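Local coordinates for protein cleavage stimulation factor 77 (Encephalitozoon cuniculi, PDB 2UY1) that probably takes part in the cleavage and polyadenylation of mRNA precursors in the nucleus, as its relatives do, and may bind mRNA, at residues S35-C40 and M51-Y56; L355-F360 and R379-S384; A260-L265 and L293-K298. One frame throughout, in Å; residues are numbered along the deposited sequence.

Interaction 1 (S35-C40 and M51-Y56); sequences SLFGRC and MLYIEY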
loop_
_atom_site.group_PDB
_atom_site.type_symbol
_atom_site.label_atom_id
_atom_site.label_comp_id
_atom_site.label_asym_id
_atom_site.label_seq_id
_atom_site.Cartn_x
_atom_site.Cartn_y
_atom_site.Cartn_z
ATOM N N SER B 35 47.267 35.778 -15.333
ATOM C CA SER B 35 46.373 35.116 -16.330
ATOM C C SER B 35 45.210 34.376 -15.643
ATOM O O SER B 35 44.114 34.249 -16.218
ATOM C CB SER B 35 47.133 34.091 -17.199
ATOM O OG SER B 35 48.443 34.519 -17.580
ATOM N N LEU B 36 45.479 33.852 -14.436
ATOM C CA LEU B 36 44.504 33.049 -13.699
ATOM C C LEU B 36 43.356 33.935 -13.218
ATOM O O LEU B 36 42.187 33.599 -13.395
ATOM C CB LEU B 36 45.137 32.343 -12.502
ATOM C CG LEU B 36 44.116 31.536 -11.653
ATOM C CD1 LEU B 36 44.649 30.183 -11.194
ATOM C CD2 LEU B 36 43.518 32.326 -10.467
ATOM N N PHE B 37 43.727 35.044 -12.574
ATOM C CA PHE B 37 42.793 36.068 -12.164
ATOM C C PHE B 37 42.078 36.650 -13.387
ATOM O O PHE B 37 40.837 36.696 -13.437
ATOM C CB PHE B 37 43.526 37.156 -11.388
ATOM C CG PHE B 37 43.808 36.809 -9.933
ATOM C CD1 PHE B 37 42.868 36.140 -9.153
ATOM C CD2 PHE B 37 45.022 37.182 -9.338
ATOM C CE1 PHE B 37 43.137 35.850 -7.825
ATOM C CE2 PHE B 37 45.297 36.883 -8.001
ATOM C CZ PHE B 37 44.348 36.229 -7.249
ATOM N N GLY B 38 42.863 37.048 -14.386
ATOM C CA GLY B 38 42.351 37.424 -15.700
ATOM C C GLY B 38 41.195 36.578 -16.174
ATOM O O GLY B 38 40.150 37.111 -16.565
ATOM N N ARG B 39 41.369 35.261 -16.123
ATOM C CA ARG B 39 40.330 34.287 -16.536
ATOM C C ARG B 39 39.238 33.966 -15.496
ATOM O O ARG B 39 38.097 33.704 -15.879
ATOM C CB ARG B 39 40.976 32.965 -16.996
ATOM C CG ARG B 39 41.749 33.067 -18.329
ATOM C CD ARG B 39 42.602 31.807 -18.636
ATOM N NE ARG B 39 41.802 30.712 -19.194
ATOM C CZ ARG B 39 42.203 29.441 -19.336
ATOM N NH1 ARG B 39 43.423 29.039 -18.966
ATOM N NH2 ARG B 39 41.360 28.559 -19.863
ATOM N N CYS B 40 39.572 33.981 -14.203
ATOM C CA CYS B 40 38.705 33.379 -13.160
ATOM C C CYS B 40 38.077 34.305 -12.138
ATOM O O CYS B 40 37.069 33.919 -11.518
ATOM C CB CYS B 40 39.455 32.288 -12.375
ATOM S SG CYS B 40 39.992 30.927 -13.396
ATOM N N MET B 51 40.063 37.882 -1.876
ATOM C CA MET B 51 40.940 38.370 -0.812
ATOM C C MET B 51 42.426 38.174 -1.135
ATOM O O MET B 51 43.271 38.974 -0.753
ATOM C CB MET B 51 40.581 37.708 0.513
ATOM C CG MET B 51 39.228 38.138 1.054
ATOM S SD MET B 51 38.957 39.931 1.036
ATOM C CE MET B 51 37.548 39.987 2.163
ATOM N N LEU B 52 42.728 37.102 -1.849
ATOM C CA LEU B 52 44.070 36.841 -2.332
ATOM C C LEU B 52 44.466 37.773 -3.468
ATOM O O LEU B 52 45.649 38.125 -3.613
ATOM C CB LEU B 52 44.187 35.368 -2.767
ATOM C CG LEU B 52 44.532 34.504 -1.547
ATOM C CD1 LEU B 52 43.810 33.137 -1.596
ATOM C CD2 LEU B 52 46.068 34.365 -1.412
ATOM N N TYR B 53 43.477 38.159 -4.275
ATOM C CA TYR B 53 43.681 39.179 -5.276
ATOM C C TYR B 53 44.113 40.479 -4.616
ATOM O O TYR B 53 44.997 41.166 -5.134
ATOM C CB TYR B 53 42.427 39.395 -6.110
ATOM C CG TYR B 53 42.650 40.420 -7.177
ATOM C CD1 TYR B 53 43.596 40.203 -8.189
ATOM C CD2 TYR B 53 41.919 41.621 -7.185
ATOM C CE1 TYR B 53 43.805 41.142 -9.182
ATOM C CE2 TYR B 53 42.132 42.577 -8.157
ATOM C CZ TYR B 53 43.075 42.332 -9.157
ATOM O OH TYR B 53 43.283 43.254 -10.144
ATOM N N ILE B 54 43.487 40.779 -3.470
ATOM C CA ILE B 54 43.831 41.914 -2.611
ATOM C C ILE B 54 45.248 41.760 -2.023
ATOM O O ILE B 54 46.077 42.671 -2.160
ATOM C CB ILE B 54 42.764 42.172 -1.479
ATOM C CG1 ILE B 54 41.390 42.545 -2.064
ATOM C CG2 ILE B 54 43.212 43.300 -0.534
ATOM C CD1 ILE B 54 40.313 42.725 -0.978
ATOM N N GLU B 55 45.532 40.615 -1.388
ATOM C CA GLU B 55 46.895 40.324 -0.915
ATOM C C GLU B 55 47.947 40.542 -2.040
ATOM O O GLU B 55 48.888 41.297 -1.856
ATOM C CB GLU B 55 46.995 38.920 -0.281
ATOM C CG GLU B 55 48.078 38.787 0.802
ATOM C CD GLU B 55 48.782 37.424 0.798
ATOM O OE1 GLU B 55 48.128 36.409 0.427
ATOM O OE2 GLU B 55 49.996 37.372 1.158
ATOM N N TYR B 56 47.752 39.917 -3.202
ATOM C CA TYR B 56 48.585 40.183 -4.391
ATOM C C TYR B 56 48.692 41.672 -4.837
ATOM O O TYR B 56 49.802 42.186 -4.997
ATOM C CB TYR B 56 48.215 39.281 -5.573
ATOM C CG TYR B 56 49.041 39.545 -6.826
ATOM C CD1 TYR B 56 50.427 39.355 -6.820
ATOM C CD2 TYR B 56 48.436 40.003 -8.014
ATOM C CE1 TYR B 56 51.194 39.603 -7.962
ATOM C CE2 TYR B 56 49.191 40.243 -9.158
ATOM C CZ TYR B 56 50.570 40.049 -9.122
ATOM O OH TYR B 56 51.334 40.280 -10.231
#
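Phe37 reaches from helix 30-40 to Tyr53 on helix 47-57 and supplies most of this contact. Its CB bond points toward the other helix. CG lies anti to the carbonyl carbon and beside the backbone N (chi1 -80°), which sends the ring across the gap. Phe37 CG already lies 3.8 Å from Tyr53 CD1. On one side of the ring, Phe37 CD2 comes to 3.5 Å from the same CD1, the closest approach of the pair. Next along that side, CE2 meets CD1 again and lies near the CA of Tyr53. On the other side, CE1 faces the CB of Tyr53. The tip, Phe37 CZ, sits 3.6 Å from Tyr53 CA and also touches the backbone at Leu52. The edge of Tyr53 stands over one face of the phenylalanine ring. This is a T-shaped stack, with planes at 76° and ring centroids 5.0 Å apart. The CB of Tyr53 adds a CH-pi contact over the same ring. Tyr56 approaches CE2 more loosely, and its hydroxyl is hydrogen-bonded to Glu34. Helices 30-40 and 47-57 follow each other in the chain and pack as a roughly antiparallel hairpin, as in the TPR clan; the short segments lie at 144°. Around them, helix 14-26 meets Leu36 and Leu52, while helix 69-78 packs on Tyr53 and Ile54.

Interaction 2 (L355-F360 and R379-S384); sequences LLKEEF and RLEKTS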
loop_
_atom_site.group_PDB
_atom_site.type_symbol
_atom_site.label_atom_id
_atom_site.label_comp_id
_atom_site.label_asym_id
_atom_site.label_seq_id
_atom_site.Cartn_x
_atom_site.Cartn_y
_atom_site.Cartn_z
ATOM N N LEU B 355 5.501 -6.219 -14.778
ATOM C CA LEU B 355 5.112 -4.816 -14.962
ATOM C C LEU B 355 4.143 -4.622 -16.081
ATOM O O LEU B 355 3.123 -3.995 -15.919
ATOM C CB LEU B 355 6.337 -3.963 -15.296
ATOM C CG LEU B 355 6.010 -2.483 -15.516
ATOM C CD1 LEU B 355 5.434 -1.821 -14.210
ATOM C CD2 LEU B 355 7.295 -1.832 -16.000
ATOM N N LEU B 356 4.470 -5.103 -17.269
ATOM C CA LEU B 356 3.581 -4.838 -18.413
ATOM C C LEU B 356 2.264 -5.629 -18.245
ATOM O O LEU B 356 1.190 -5.188 -18.684
ATOM C CB LEU B 356 4.337 -5.287 -19.686
ATOM C CG LEU B 356 4.365 -4.939 -21.180
ATOM C CD1 LEU B 356 4.259 -3.472 -21.560
ATOM C CD2 LEU B 356 5.724 -5.412 -21.644
ATOM N N LYS B 357 2.378 -6.860 -17.732
ATOM C CA LYS B 357 1.212 -7.714 -17.540
ATOM C C LYS B 357 0.185 -7.064 -16.586
ATOM O O LYS B 357 -1.023 -6.933 -16.922
ATOM C CB LYS B 357 1.630 -9.092 -17.055
ATOM C CG LYS B 357 2.372 -9.939 -18.093
ATOM C CD LYS B 357 2.772 -11.322 -17.491
ATOM C CE LYS B 357 3.906 -12.000 -18.349
ATOM N NZ LYS B 357 4.706 -12.956 -17.456
ATOM N N GLU B 358 0.673 -6.588 -15.453
ATOM C CA GLU B 358 -0.146 -5.905 -14.453
ATOM C C GLU B 358 -0.673 -4.556 -14.888
ATOM O O GLU B 358 -1.839 -4.256 -14.648
ATOM C CB GLU B 358 0.594 -5.785 -13.109
ATOM C CG GLU B 358 -0.196 -5.056 -11.983
ATOM C CD GLU B 358 0.445 -5.180 -10.595
ATOM O OE1 GLU B 358 0.603 -6.310 -10.045
ATOM O OE2 GLU B 358 0.716 -4.120 -9.995
ATOM N N GLU B 359 0.194 -3.736 -15.504
ATOM C CA GLU B 359 -0.190 -2.409 -15.921
ATOM C C GLU B 359 -1.140 -2.493 -17.078
ATOM O O GLU B 359 -1.953 -1.633 -17.156
ATOM C CB GLU B 359 1.015 -1.535 -16.318
ATOM C CG GLU B 359 1.938 -1.076 -15.179
ATOM C CD GLU B 359 1.282 -0.125 -14.169
ATOM O OE1 GLU B 359 0.455 0.674 -14.611
ATOM O OE2 GLU B 359 1.587 -0.177 -12.939
ATOM N N PHE B 360 -1.013 -3.511 -17.953
ATOM C CA PHE B 360 -1.959 -3.757 -19.074
ATOM C C PHE B 360 -3.320 -4.194 -18.519
ATOM O O PHE B 360 -4.311 -3.689 -18.954
ATOM C CB PHE B 360 -1.449 -4.896 -19.975
ATOM C CG PHE B 360 -2.179 -5.075 -21.315
ATOM C CD1 PHE B 360 -3.138 -4.197 -21.760
ATOM C CD2 PHE B 360 -1.816 -6.153 -22.165
ATOM C CE1 PHE B 360 -3.773 -4.364 -22.980
ATOM C CE2 PHE B 360 -2.444 -6.335 -23.364
ATOM C CZ PHE B 360 -3.438 -5.466 -23.772
ATOM N N ARG B 379 -5.575 -15.410 -20.094
ATOM C CA ARG B 379 -4.291 -15.745 -20.736
ATOM C C ARG B 379 -2.994 -15.493 -19.950
ATOM O O ARG B 379 -1.921 -16.003 -20.347
ATOM C CB ARG B 379 -4.110 -14.844 -21.937
ATOM C CG ARG B 379 -5.191 -14.861 -22.954
ATOM C CD ARG B 379 -4.833 -13.759 -23.951
ATOM N NE ARG B 379 -3.407 -13.615 -23.936
ATOM C CZ ARG B 379 -2.695 -12.528 -24.254
ATOM N NH1 ARG B 379 -3.275 -11.414 -24.636
ATOM N NH2 ARG B 379 -1.361 -12.596 -24.197
ATOM N N LEU B 380 -3.040 -14.625 -18.946
ATOM C CA LEU B 380 -1.806 -14.234 -18.274
ATOM C C LEU B 380 -1.602 -14.908 -16.917
ATOM O O LEU B 380 -2.568 -15.407 -16.318
ATOM C CB LEU B 380 -1.778 -12.718 -18.033
ATOM C CG LEU B 380 -1.808 -11.634 -19.105
ATOM C CD1 LEU B 380 -2.001 -10.336 -18.345
ATOM C CD2 LEU B 380 -0.536 -11.617 -19.979
ATOM N N GLU B 381 -0.335 -14.890 -16.455
ATOM C CA GLU B 381 0.027 -15.150 -15.094
ATOM C C GLU B 381 -0.224 -13.854 -14.313
ATOM O O GLU B 381 -0.252 -12.791 -14.912
ATOM C CB GLU B 381 1.500 -15.511 -15.014
ATOM C CG GLU B 381 1.938 -16.432 -16.118
ATOM C CD GLU B 381 3.274 -17.035 -15.837
ATOM O OE1 GLU B 381 3.305 -18.154 -15.279
ATOM O OE2 GLU B 381 4.289 -16.398 -16.152
ATOM N N LYS B 382 -0.424 -13.961 -13.015
ATOM C CA LYS B 382 -1.022 -12.887 -12.226
ATOM C C LYS B 382 -0.307 -12.632 -10.924
ATOM O O LYS B 382 0.185 -13.558 -10.252
ATOM C CB LYS B 382 -2.499 -13.236 -11.988
ATOM C CG LYS B 382 -3.179 -13.553 -13.317
ATOM C CD LYS B 382 -4.522 -14.002 -13.212
ATOM C CE LYS B 382 -4.655 -15.392 -13.499
ATOM N NZ LYS B 382 -4.843 -15.696 -14.893
ATOM N N THR B 383 -0.201 -11.351 -10.584
ATOM C CA THR B 383 0.244 -10.922 -9.301
ATOM C C THR B 383 -0.973 -10.966 -8.374
ATOM O O THR B 383 -2.071 -11.071 -8.872
ATOM C CB THR B 383 0.769 -9.442 -9.399
ATOM O OG1 THR B 383 -0.290 -8.623 -9.922
ATOM C CG2 THR B 383 2.028 -9.343 -10.303
ATOM N N SER B 384 -0.761 -10.888 -7.051
ATOM C CA SER B 384 -1.878 -10.846 -6.084
ATOM C C SER B 384 -2.709 -9.629 -6.370
ATOM O O SER B 384 -3.888 -9.698 -6.178
ATOM C CB SER B 384 -1.486 -10.677 -4.608
ATOM O OG SER B 384 -0.555 -11.623 -4.182
#
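Glu358 and Thr383 meet because of their torsions. Glu358 holds CG anti to its backbone N (chi1 179°) and stays extended beyond it, which carries the carboxylate from helix 354-367 to the loop after helix 370-379. Thr383 turns OG1 between its own N and carbonyl carbon (chi1 57°), and CG2 lies beside the N. Thr383 OG1 donates to Glu358 OE1 at a modelled 2.5 Å. That is very short, and the exact length is doubtful. The two side chains cross at about a right angle. The same OG1 accepts from the backbone N of Met386, making Thr383 the N-cap of helix 384-397.

Lys357 is extended and passes obliquely across Leu380. Its aliphatic stem does the touching: Lys357 CG lies 3.9 Å from Leu380 CD2. The other branch, Leu380 CD1, rests 3.8 Å from Lys357 O. At the far end, Lys357 NZ makes only a long salt bridge to Glu381 OE2, at 3.7 Å. Leu347 of helix 337-349 touches both Lys357 and Leu380.

The loop has its own brace. Lys382 NZ donates to Leu380 O at 2.7 Å, nearly in line with the carbonyl (162°), and also bonds Phe377 O.

One threonine hydroxyl therefore joins the N-cap of helix 384-397 to the buried carboxylate on helix 354-367. Glu358 OE2 has a weak, long ion pair with Arg385. A hydroxyl donor and a distant arginine are consistent with an ionised Glu358. The contact also has a polar cost: it buries Glu381 O, which has no partner in the model.

Interaction 3 (A260-L265 and L293-K298); sequences AVYGDL and LNYVLK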
loop_
_atom_site.group_PDB
_atom_site.type_symbol
_atom_site.label_atom_id
_atom_site.label_comp_id
_atom_site.label_asym_id
_atom_site.label_seq_id
_atom_site.Cartn_x
_atom_site.Cartn_y
_atom_site.Cartn_z
ATOM N N ALA B 260 18.942 17.455 -29.552
ATOM C CA ALA B 260 20.205 16.686 -29.717
ATOM C C ALA B 260 20.618 15.926 -28.472
ATOM O O ALA B 260 21.368 14.924 -28.547
ATOM C CB ALA B 260 21.377 17.597 -30.178
ATOM N N VAL B 261 20.140 16.397 -27.321
ATOM C CA VAL B 261 20.541 15.791 -26.045
ATOM C C VAL B 261 20.122 14.335 -25.912
ATOM O O VAL B 261 20.856 13.508 -25.353
ATOM C CB VAL B 261 20.193 16.690 -24.778
ATOM C CG1 VAL B 261 20.695 18.147 -25.022
ATOM C CG2 VAL B 261 18.719 16.635 -24.419
ATOM N N TYR B 262 18.973 14.007 -26.480
ATOM C CA TYR B 262 18.441 12.670 -26.392
ATOM C C TYR B 262 19.333 11.676 -27.123
ATOM O O TYR B 262 19.706 10.643 -26.540
ATOM C CB TYR B 262 17.012 12.657 -26.902
ATOM C CG TYR B 262 16.157 13.709 -26.195
ATOM C CD1 TYR B 262 15.890 13.599 -24.828
ATOM C CD2 TYR B 262 15.618 14.799 -26.893
ATOM C CE1 TYR B 262 15.131 14.583 -24.153
ATOM C CE2 TYR B 262 14.837 15.781 -26.236
ATOM C CZ TYR B 262 14.603 15.640 -24.878
ATOM O OH TYR B 262 13.856 16.546 -24.220
ATOM N N GLY B 263 19.716 12.003 -28.369
ATOM C CA GLY B 263 20.604 11.127 -29.156
ATOM C C GLY B 263 21.984 11.089 -28.549
ATOM O O GLY B 263 22.604 10.031 -28.488
ATOM N N ASP B 264 22.502 12.250 -28.146
ATOM C CA ASP B 264 23.865 12.338 -27.593
ATOM C C ASP B 264 24.023 11.502 -26.324
ATOM O O ASP B 264 25.015 10.797 -26.147
ATOM C CB ASP B 264 24.268 13.791 -27.279
ATOM C CG ASP B 264 24.521 14.643 -28.540
ATOM O OD1 ASP B 264 24.404 14.155 -29.718
ATOM O OD2 ASP B 264 24.821 15.837 -28.316
ATOM N N LEU B 265 23.056 11.625 -25.419
ATOM C CA LEU B 265 23.040 10.810 -24.191
ATOM C C LEU B 265 22.791 9.316 -24.415
ATOM O O LEU B 265 23.238 8.491 -23.642
ATOM C CB LEU B 265 22.040 11.389 -23.180
ATOM C CG LEU B 265 22.729 11.954 -21.933
ATOM C CD1 LEU B 265 24.006 12.676 -22.287
ATOM C CD2 LEU B 265 21.786 12.826 -21.120
ATOM N N LEU B 293 10.482 11.076 -26.655
ATOM C CA LEU B 293 9.102 11.037 -27.173
ATOM C C LEU B 293 8.260 12.196 -26.683
ATOM O O LEU B 293 7.478 12.758 -27.473
ATOM C CB LEU B 293 8.362 9.695 -26.852
ATOM C CG LEU B 293 8.814 8.461 -27.654
ATOM C CD1 LEU B 293 8.319 7.193 -26.956
ATOM C CD2 LEU B 293 8.324 8.486 -29.073
ATOM N N ASN B 294 8.383 12.525 -25.380
ATOM C CA ASN B 294 7.641 13.641 -24.758
ATOM C C ASN B 294 7.974 14.960 -25.388
ATOM O O ASN B 294 7.068 15.795 -25.640
ATOM C CB ASN B 294 7.930 13.801 -23.251
ATOM C CG ASN B 294 7.200 15.008 -22.636
ATOM O OD1 ASN B 294 5.979 15.039 -22.569
ATOM N ND2 ASN B 294 7.947 15.993 -22.188
ATOM N N TYR B 295 9.275 15.153 -25.604
ATOM C CA TYR B 295 9.812 16.327 -26.332
ATOM C C TYR B 295 9.121 16.480 -27.691
ATOM O O TYR B 295 8.601 17.563 -28.038
ATOM C CB TYR B 295 11.350 16.234 -26.506
ATOM C CG TYR B 295 11.918 17.317 -27.442
ATOM C CD1 TYR B 295 12.497 18.488 -26.926
ATOM C CD2 TYR B 295 11.787 17.217 -28.842
ATOM C CE1 TYR B 295 13.005 19.495 -27.798
ATOM C CE2 TYR B 295 12.219 18.283 -29.696
ATOM C CZ TYR B 295 12.847 19.379 -29.170
ATOM O OH TYR B 295 13.328 20.393 -30.021
ATOM N N VAL B 296 9.111 15.395 -28.454
ATOM C CA VAL B 296 8.546 15.397 -29.781
ATOM C C VAL B 296 7.050 15.608 -29.785
ATOM O O VAL B 296 6.563 16.344 -30.612
ATOM C CB VAL B 296 8.970 14.166 -30.611
ATOM C CG1 VAL B 296 8.233 14.134 -31.956
ATOM C CG2 VAL B 296 10.450 14.190 -30.850
ATOM N N LEU B 297 6.301 14.975 -28.860
ATOM C CA LEU B 297 4.885 15.228 -28.713
ATOM C C LEU B 297 4.628 16.690 -28.442
ATOM O O LEU B 297 3.681 17.295 -28.962
ATOM C CB LEU B 297 4.324 14.407 -27.510
ATOM C CG LEU B 297 2.824 14.459 -27.216
ATOM C CD1 LEU B 297 1.932 14.068 -28.414
ATOM C CD2 LEU B 297 2.420 13.630 -25.926
ATOM N N LYS B 298 5.413 17.274 -27.565
ATOM C CA LYS B 298 5.211 18.677 -27.242
ATOM C C LYS B 298 5.554 19.637 -28.392
ATOM O O LYS B 298 4.862 20.641 -28.590
ATOM C CB LYS B 298 5.986 19.059 -25.981
ATOM C CG LYS B 298 5.489 18.322 -24.697
ATOM C CD LYS B 298 4.334 19.051 -24.055
ATOM C CE LYS B 298 3.678 18.218 -22.931
ATOM N NZ LYS B 298 3.566 16.772 -23.261
#
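Tyr262 and Tyr295 carry this contact between them, and their side chains cross at about a right angle. Tyr262 reaches out from helix 260-269 with CG anti to its carbonyl carbon (chi1 -53°). Tyr295 on helix 282-300 has CG anti to its backbone N (chi1 171°). The edge of the Tyr262 ring is directed at the face of Tyr295, in an offset edge-to-face pair with centroids 5.5 Å apart and planes at 61°. The touch falls at the root of the Tyr295 ring. Tyr262 CE2 lies 3.5 Å from Tyr295 CG and as close to its CB. Further out, Tyr262 OH comes to 3.4 Å from Tyr295 CB. Tyr295 CD1 lies at the edge of the Tyr262 ring, in its plane, and near Tyr262 OH. The hydroxyl thus meets carbon, and no hydrogen bond crosses between the two segments.

The chain is an elongated all-helical array. The Suf family belongs to the TPR clan, whose members are built from repeated helical hairpins, and this aromatic pair joins two of the helices near the middle of the array. Leu254 of helix 247-255 touches Tyr262.

Each ring has further company. Val261 CG2 sits 4.0 Å above the plane of the Tyr262 ring, over its centre. His292 meets Tyr262 with nearly parallel planes. The edge of Tyr295 has Val296 CG2 beside it, and Tyr295 OH is hydrogen-bonded to Asp257 OD1, which anchors the far end of the ring. One turn along helix 282-300, Lys298 NZ donates to Asn294 OD1 at 3.1 Å. The same ammonium group also bonds the backbone of a neighbouring chain, where an aromatic side chain packs on Asn294.

Overall arrangement
From the N terminus, interaction 1 comes first and closes a short loop of ten residues between helices 30-40 and 47-57. The chain then runs on to interaction 3, which closes a longer loop of 27 residues, part of it not modelled, between helices 260-269 and 282-300. Interaction 2 follows and closes 18 mostly helical residues, tying helix 354-367 to the loop before helix 384-397. The three loops lie in series; none nests in or crosses another. Interactions 1 and 2 stand on opposite sides of the chain's centre, their own centres 64 Å apart. Interaction 3 lies nearer the middle, its centre about 17 Å from that of the chain. No two of the contacts touch.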